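Local coordinates for cellulase CEL9M (Clostridium cellulolyticum, PDB 1IA6), which probably hydrolyses internal beta-1,4-glucosidic linkages in cellulose and related beta-glucans, as a family 9 glycoside hydrolase, at residues D343-M348 and Q395-L400; V291-T294 and L298-L301. All coordinates share one frame; numbering follows the deposited sequence.

Contact 1: D343-M348 and Q395-L400. With NI (nickel (II) ion), chain D.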
ATOM      1  N   ASP A 343      18.951 -12.842   2.817  1.00 12.31           N
ATOM      2  CA  ASP A 343      20.333 -12.654   2.380  1.00 13.75           C
ATOM      3  C   ASP A 343      20.884 -11.351   2.937  1.00 14.03           C
ATOM      4  O   ASP A 343      21.081 -10.394   2.192  1.00 12.05           O
ATOM      5  CB  ASP A 343      20.397 -12.601   0.855  1.00 15.43           C
ATOM      6  CG  ASP A 343      20.393 -13.970   0.221  1.00 19.81           C
ATOM      7  OD1 ASP A 343      19.995 -14.949   0.890  1.00 19.89           O
ATOM      8  OD2 ASP A 343      20.785 -14.060  -0.960  1.00 22.18           O
ATOM      9  N   ASN A 344      21.139 -11.315   4.240  1.00 12.79           N
ATOM     10  CA  ASN A 344      21.648 -10.103   4.873  1.00 13.93           C
ATOM     11  C   ASN A 344      22.570 -10.436   6.043  1.00 14.43           C
ATOM     12  O   ASN A 344      22.591 -11.569   6.527  1.00 13.75           O
ATOM     13  CB  ASN A 344      20.472  -9.245   5.349  1.00 13.27           C
ATOM     14  CG  ASN A 344      19.523 -10.014   6.249  1.00 14.09           C
ATOM     15  OD1 ASN A 344      19.896 -10.433   7.341  1.00 13.05           O
ATOM     16  ND2 ASN A 344      18.293 -10.213   5.786  1.00 12.93           N
ATOM     17  N   PRO A 345      23.353  -9.448   6.509  1.00 15.43           N
ATOM     18  CA  PRO A 345      24.280  -9.649   7.627  1.00 15.23           C
ATOM     19  C   PRO A 345      23.620 -10.076   8.940  1.00 16.95           C
ATOM     20  O   PRO A 345      24.281 -10.638   9.817  1.00 16.13           O
ATOM     21  CB  PRO A 345      24.976  -8.293   7.742  1.00 16.30           C
ATOM     22  CG  PRO A 345      24.973  -7.800   6.326  1.00 16.22           C
ATOM     23  CD  PRO A 345      23.566  -8.127   5.891  1.00 15.83           C
ATOM     24  N   ALA A 346      22.323  -9.815   9.080  1.00 15.56           N
ATOM     25  CA  ALA A 346      21.614 -10.179  10.302  1.00 16.89           C
ATOM     26  C   ALA A 346      21.100 -11.613  10.240  1.00 17.19           C
ATOM     27  O   ALA A 346      20.565 -12.131  11.222  1.00 18.71           O
ATOM     28  CB  ALA A 346      20.456  -9.216  10.542  1.00 16.37           C
ATOM     29  N   ASN A 347      21.274 -12.247   9.085  1.00 16.24           N
ATOM     30  CA  ASN A 347      20.834 -13.622   8.869  1.00 18.02           C
ATOM     31  C   ASN A 347      19.398 -13.840   9.329  1.00 17.12           C
ATOM     32  O   ASN A 347      19.094 -14.823  10.009  1.00 17.78           O
ATOM     33  CB  ASN A 347      21.761 -14.597   9.597  1.00 20.29           C
ATOM     34  CG  ASN A 347      23.197 -14.493   9.127  1.00 23.00           C
ATOM     35  OD1 ASN A 347      24.096 -14.195   9.912  1.00 25.80           O
ATOM     36  ND2 ASN A 347      23.419 -14.737   7.840  1.00 24.14           N
ATOM     37  N   MET A 348      18.513 -12.923   8.958  1.00 15.76           N
ATOM     38  CA  MET A 348      17.118 -13.050   9.345  1.00 13.95           C
ATOM     39  C   MET A 348      16.186 -12.636   8.220  1.00 13.03           C
ATOM     40  O   MET A 348      16.539 -11.822   7.366  1.00 12.11           O
ATOM     41  CB  MET A 348      16.820 -12.190  10.583  1.00 15.48           C
ATOM     42  CG  MET A 348      16.791 -10.687  10.327  1.00 16.13           C
ATOM     43  SD  MET A 348      16.360  -9.711  11.798  1.00 18.72           S
ATOM     44  CE  MET A 348      14.576  -9.838  11.776  1.00 18.88           C
ATOM     45  N   GLN A 395      21.509   1.682   8.833  1.00 18.19           N
ATOM     46  CA  GLN A 395      22.424   1.691   7.701  1.00 20.29           C
ATOM     47  C   GLN A 395      23.660   0.817   7.892  1.00 20.07           C
ATOM     48  O   GLN A 395      24.516   0.742   7.011  1.00 20.18           O
ATOM     49  CB  GLN A 395      22.819   3.131   7.351  1.00 22.72           C
ATOM     50  CG  GLN A 395      23.525   3.909   8.440  1.00 26.54           C
ATOM     51  CD  GLN A 395      23.704   5.370   8.056  1.00 28.82           C
ATOM     52  OE1 GLN A 395      22.803   6.192   8.239  1.00 30.61           O
ATOM     53  NE2 GLN A 395      24.862   5.695   7.498  1.00 29.78           N
ATOM     54  N   ASN A 396      23.729   0.141   9.035  1.00 19.23           N
ATOM     55  CA  ASN A 396      24.840  -0.753   9.346  1.00 19.49           C
ATOM     56  C   ASN A 396      24.347  -2.202   9.286  1.00 17.14           C
ATOM     57  O   ASN A 396      25.043  -3.125   9.707  1.00 15.56           O
ATOM     58  CB  ASN A 396      25.380  -0.447  10.746  1.00 22.86           C
ATOM     59  CG  ASN A 396      25.935   0.962  10.864  1.00 26.31           C
ATOM     60  OD1 ASN A 396      25.890   1.572  11.934  1.00 29.05           O
ATOM     61  ND2 ASN A 396      26.474   1.480   9.769  1.00 28.98           N
ATOM     62  N   ASP A 397      23.133  -2.383   8.768  1.00 14.87           N
ATOM     63  CA  ASP A 397      22.515  -3.703   8.632  1.00 13.93           C
ATOM     64  C   ASP A 397      22.134  -4.335   9.967  1.00 14.00           C
ATOM     65  O   ASP A 397      21.820  -5.527  10.027  1.00 14.84           O
ATOM     66  CB  ASP A 397      23.445  -4.657   7.880  1.00 14.14           C
ATOM     67  CG  ASP A 397      23.685  -4.227   6.454  1.00 15.38           C
ATOM     68  OD1 ASP A 397      22.711  -4.183   5.674  1.00 13.68           O
ATOM     69  OD2 ASP A 397      24.849  -3.931   6.112  1.00 13.97           O
ATOM     70  N   LYS A 398      22.153  -3.540  11.031  1.00 13.48           N
ATOM     71  CA  LYS A 398      21.811  -4.047  12.355  1.00 15.60           C
ATOM     72  C   LYS A 398      20.311  -3.956  12.614  1.00 15.07           C
ATOM     73  O   LYS A 398      19.653  -3.002  12.197  1.00 14.91           O
ATOM     74  CB  LYS A 398      22.568  -3.264  13.435  1.00 17.92           C
ATOM     75  CG  LYS A 398      24.074  -3.204  13.225  1.00 23.13           C
ATOM     76  CD  LYS A 398      24.696  -4.594  13.212  1.00 27.66           C
ATOM     77  CE  LYS A 398      26.195  -4.533  12.958  1.00 28.64           C
ATOM     78  NZ  LYS A 398      26.806  -5.895  12.928  1.00 31.12           N
ATOM     79  N   PHE A 399      19.779  -4.958  13.305  1.00 14.66           N
ATOM     80  CA  PHE A 399      18.361  -4.993  13.633  1.00 16.77           C
ATOM     81  C   PHE A 399      18.176  -5.171  15.137  1.00 17.78           C
ATOM     82  O   PHE A 399      18.800  -6.038  15.747  1.00 18.55           O
ATOM     83  CB  PHE A 399      17.669  -6.150  12.907  1.00 14.04           C
ATOM     84  CG  PHE A 399      16.173  -6.144  13.059  1.00 14.99           C
ATOM     85  CD1 PHE A 399      15.395  -5.241  12.347  1.00 15.54           C
ATOM     86  CD2 PHE A 399      15.546  -7.022  13.937  1.00 16.90           C
ATOM     87  CE1 PHE A 399      14.010  -5.211  12.507  1.00 14.85           C
ATOM     88  CE2 PHE A 399      14.162  -6.998  14.103  1.00 16.32           C
ATOM     89  CZ  PHE A 399      13.396  -6.089  13.385  1.00 15.32           C
ATOM     90  N   LEU A 400      17.321  -4.344  15.729  1.00 18.64           N
ATOM     91  CA  LEU A 400      17.049  -4.423  17.158  1.00 20.74           C
ATOM     92  C   LEU A 400      15.636  -4.959  17.355  1.00 21.16           C
ATOM     93  O   LEU A 400      14.656  -4.224  17.227  1.00 20.64           O
ATOM     94  CB  LEU A 400      17.183  -3.039  17.801  1.00 22.21           C
ATOM     95  CG  LEU A 400      18.559  -2.374  17.661  1.00 25.33           C
ATOM     96  CD1 LEU A 400      18.528  -0.984  18.288  1.00 25.54           C
ATOM     97  CD2 LEU A 400      19.621  -3.242  18.327  1.00 25.60           C
TER
HETATM   98 NI    NI D1265      20.240 -15.576  -2.119  1.00 24.71          NI
HETATM   99  O   HOH W   1      20.609 -14.603  -3.944  1.00 35.87           O

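Contact 2: V291-T294 and L298-L301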
ATOM      1  N   VAL A 291      21.793   6.677  -4.074  1.00 16.04           N
ATOM      2  CA  VAL A 291      21.172   6.233  -2.836  1.00 14.75           C
ATOM      3  C   VAL A 291      22.142   5.385  -2.022  1.00 15.40           C
ATOM      4  O   VAL A 291      22.787   4.476  -2.545  1.00 14.49           O
ATOM      5  CB  VAL A 291      19.892   5.432  -3.123  1.00 13.72           C
ATOM      6  CG1 VAL A 291      19.310   4.891  -1.830  1.00 13.46           C
ATOM      7  CG2 VAL A 291      18.882   6.329  -3.815  1.00 13.51           C
ATOM      8  N   THR A 292      22.243   5.700  -0.737  1.00 14.87           N
ATOM      9  CA  THR A 292      23.135   4.986   0.165  1.00 16.50           C
ATOM     10  C   THR A 292      22.929   3.481   0.099  1.00 15.60           C
ATOM     11  O   THR A 292      21.799   2.999   0.054  1.00 13.79           O
ATOM     12  CB  THR A 292      22.917   5.429   1.626  1.00 18.69           C
ATOM     13  OG1 THR A 292      23.135   6.839   1.738  1.00 21.45           O
ATOM     14  CG2 THR A 292      23.879   4.696   2.558  1.00 21.84           C
ATOM     15  N   THR A 293      24.035   2.747   0.088  1.00 14.98           N
ATOM     16  CA  THR A 293      23.994   1.293   0.063  1.00 16.20           C
ATOM     17  C   THR A 293      24.703   0.793   1.318  1.00 15.94           C
ATOM     18  O   THR A 293      25.838   1.177   1.588  1.00 16.72           O
ATOM     19  CB  THR A 293      24.721   0.727  -1.171  1.00 18.52           C
ATOM     20  OG1 THR A 293      24.160   1.301  -2.360  1.00 19.06           O
ATOM     21  CG2 THR A 293      24.571  -0.796  -1.221  1.00 16.96           C
ATOM     22  N   THR A 294      24.031  -0.049   2.092  1.00 15.15           N
ATOM     23  CA  THR A 294      24.632  -0.585   3.307  1.00 14.21           C
ATOM     24  C   THR A 294      25.694  -1.609   2.918  1.00 15.05           C
ATOM     25  O   THR A 294      25.723  -2.083   1.781  1.00 13.64           O
ATOM     26  CB  THR A 294      23.586  -1.297   4.176  1.00 13.72           C
ATOM     27  OG1 THR A 294      23.165  -2.495   3.515  1.00 12.25           O
ATOM     28  CG2 THR A 294      22.373  -0.397   4.402  1.00 13.26           C
ATOM     29  N   LEU A 298      21.855  -3.377   0.926  1.00 11.26           N
ATOM     30  CA  LEU A 298      20.527  -2.769   0.949  1.00 10.30           C
ATOM     31  C   LEU A 298      20.555  -1.298   0.550  1.00 10.91           C
ATOM     32  O   LEU A 298      21.408  -0.544   1.012  1.00 10.94           O
ATOM     33  CB  LEU A 298      19.923  -2.880   2.355  1.00 11.44           C
ATOM     34  CG  LEU A 298      18.640  -2.094   2.645  1.00 11.38           C
ATOM     35  CD1 LEU A 298      17.486  -2.666   1.829  1.00 11.22           C
ATOM     36  CD2 LEU A 298      18.322  -2.171   4.135  1.00 12.77           C
ATOM     37  N   LYS A 299      19.630  -0.898  -0.317  1.00  9.48           N
ATOM     38  CA  LYS A 299      19.524   0.503  -0.714  1.00 10.23           C
ATOM     39  C   LYS A 299      18.764   1.151   0.438  1.00 10.90           C
ATOM     40  O   LYS A 299      17.608   0.811   0.704  1.00 11.75           O
ATOM     41  CB  LYS A 299      18.740   0.639  -2.021  1.00  9.94           C
ATOM     42  CG  LYS A 299      19.504   0.160  -3.242  1.00 13.31           C
ATOM     43  CD  LYS A 299      20.697   1.062  -3.511  1.00 16.16           C
ATOM     44  CE  LYS A 299      21.512   0.576  -4.696  1.00 19.37           C
ATOM     45  NZ  LYS A 299      22.675   1.476  -4.940  1.00 22.06           N
ATOM     46  N   TRP A 300      19.426   2.083   1.114  1.00 10.05           N
ATOM     47  CA  TRP A 300      18.885   2.760   2.289  1.00 10.32           C
ATOM     48  C   TRP A 300      18.480   4.194   1.958  1.00 11.58           C
ATOM     49  O   TRP A 300      19.327   5.085   1.916  1.00 12.80           O
ATOM     50  CB  TRP A 300      19.971   2.761   3.374  1.00 11.47           C
ATOM     51  CG  TRP A 300      19.491   2.905   4.782  1.00 12.65           C
ATOM     52  CD1 TRP A 300      19.113   1.901   5.626  1.00 13.05           C
ATOM     53  CD2 TRP A 300      19.377   4.120   5.527  1.00 14.33           C
ATOM     54  NE1 TRP A 300      18.774   2.417   6.853  1.00 13.48           N
ATOM     55  CE2 TRP A 300      18.926   3.777   6.819  1.00 15.08           C
ATOM     56  CE3 TRP A 300      19.612   5.467   5.228  1.00 15.71           C
ATOM     57  CZ2 TRP A 300      18.708   4.732   7.815  1.00 16.22           C
ATOM     58  CZ3 TRP A 300      19.395   6.418   6.217  1.00 18.17           C
ATOM     59  CH2 TRP A 300      18.946   6.043   7.495  1.00 15.61           C
ATOM     60  N   LEU A 301      17.189   4.423   1.733  1.00 10.10           N
ATOM     61  CA  LEU A 301      16.710   5.759   1.388  1.00 10.03           C
ATOM     62  C   LEU A 301      16.578   6.679   2.598  1.00 11.26           C
ATOM     63  O   LEU A 301      16.997   7.839   2.558  1.00 11.89           O
ATOM     64  CB  LEU A 301      15.357   5.667   0.680  1.00 10.32           C
ATOM     65  CG  LEU A 301      14.778   7.007   0.214  1.00 12.22           C
ATOM     66  CD1 LEU A 301      15.662   7.584  -0.896  1.00 12.33           C
ATOM     67  CD2 LEU A 301      13.350   6.805  -0.294  1.00 10.81           C
TER
HETATM   68  O   HOH W   2      20.327   7.356   0.812  1.00 25.56           O

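Contact 1: D343-M348 and Q395-L400
M348 meets F399 in a Met-aromatic contact that joins two loops of the family 9 alpha barrel, one following helix 327-341 and the other preceding helix 406-409. The methyl end of the thioether comes in over one face of the phenyl ring, M348 CE lying 4.0 Å from the centroid of the F399 ring and 27° off its normal, a CH-pi contact displaced toward the rim. The sulfur takes a more oblique place, with M348 SD 3.5 Å from F399 CD2. With CG between the backbone N and the carbonyl carbon (chi1 72°) and chi2 extended, SD reaches CD2, and a bend at chi3 then turns CE over the ring. Y350 adds an edge-to-face ring contact to F399, whose side chain is about 4 Å from that of D401, a predicted active-site residue.

P345 lays its ring against the side chain of D397, with P345 CG 3.8 Å from D397 CG. The carboxylate of D397 is itself engaged by Y339 and T294 at OD1 and by the G296 backbone N at OD2, so the proline packs against a group already fixed in place.

Behind these contacts, N344 to N347 form a type I turn, and the N344 amide grips M348 from both of its ends. N344 ND2 donates to M348 O at 2.9 Å, nearly straight at 173° and within the amide plane, while M348 N gives a longer bond of 3.3 Å to N344 OD1. ND2 is also bonded to Y339 O. The two bonds to M348 hold its backbone where the side chain sets out toward F399. At the start of the segment D343 turns to the N terminus, where A1 N and H4 NE2 share its nickel ion; D343 OD2 binds the metal at 2.0 Å.

Contact 2: V291-T294 and L298-L301
V291 touches the W300 peptide across a short hairpin-like connection between helices 274-289 and 306-323. Its CG1 methyl, anti to the backbone N, lies against the carbonyl, with V291 CG1 3.8 Å from W300 O. The two backbones then close in as an antiparallel pair with a single bridge, T293 opposite K299.

At T292 the backbone carbonyl receives the amide of W300, T292 O to W300 N being 2.8 Å with an N-H...O angle of 169°. The T292 amide reaches the same residue indirectly, donating to a water that in turn donates to W300 O, 2.7 Å from the water oxygen; the water thus spans the pair beside the direct bond.

T293 and K299 form the non-hydrogen-bonded pair, with backbone bonds flanking it. Their side chains cross, and K299 NZ donates to T293 OG1 at 3.0 Å. A bend at chi2 (-67°) swings the lysine chain back over the first segment. The ammonium group also donates to the carbonyls of W287 and K288, in the last turn of helix 274-289.

T294 holds L298 by two bonds. Its backbone N donates to L298 O at 2.9 Å, in the carbonyl plane, and its side-chain OG1 accepts L298 N at 3.0 Å through a more bent bond of 146°. The same hydroxyl bonds D397 OD1, while T294 CG2 lies 4.1 Å from W300 CB. L298 carries its own side chain inward, onto L307 and A310 of helix 306-323 and Q336 and Y339 of helix 327-341.

The hydroxyls of T293 and T294 thus supplement a very brief backbone pairing, and the lysine ammonium is solvated by one hydroxyl and by carbonyls of the last helical turn, which probably offsets its charge and would suit the negative end of the helix dipole.

Both contacts are partly buried loop-to-loop junctions on the same side of the chain's centre, their own centres about 13 Å apart. Contact 2 is local, linking segments separated by three residues through backbone and hydroxyl hydrogen bonds. Contact 1 brings together segments much farther apart in sequence by side-chain packing, none of its hydrogen bonds joining the two segments; they lie within 343-348 or go to neighbours such as Y339. Helix 327-341 is common to both, Y339 touching P345 and L298. They meet at the D397-T294 hydrogen bond, beside which Q395 packs against W300 and T294. Contact 1 reaches from the nickel site toward a predicted catalytic residue, whereas contact 2 joins two helices.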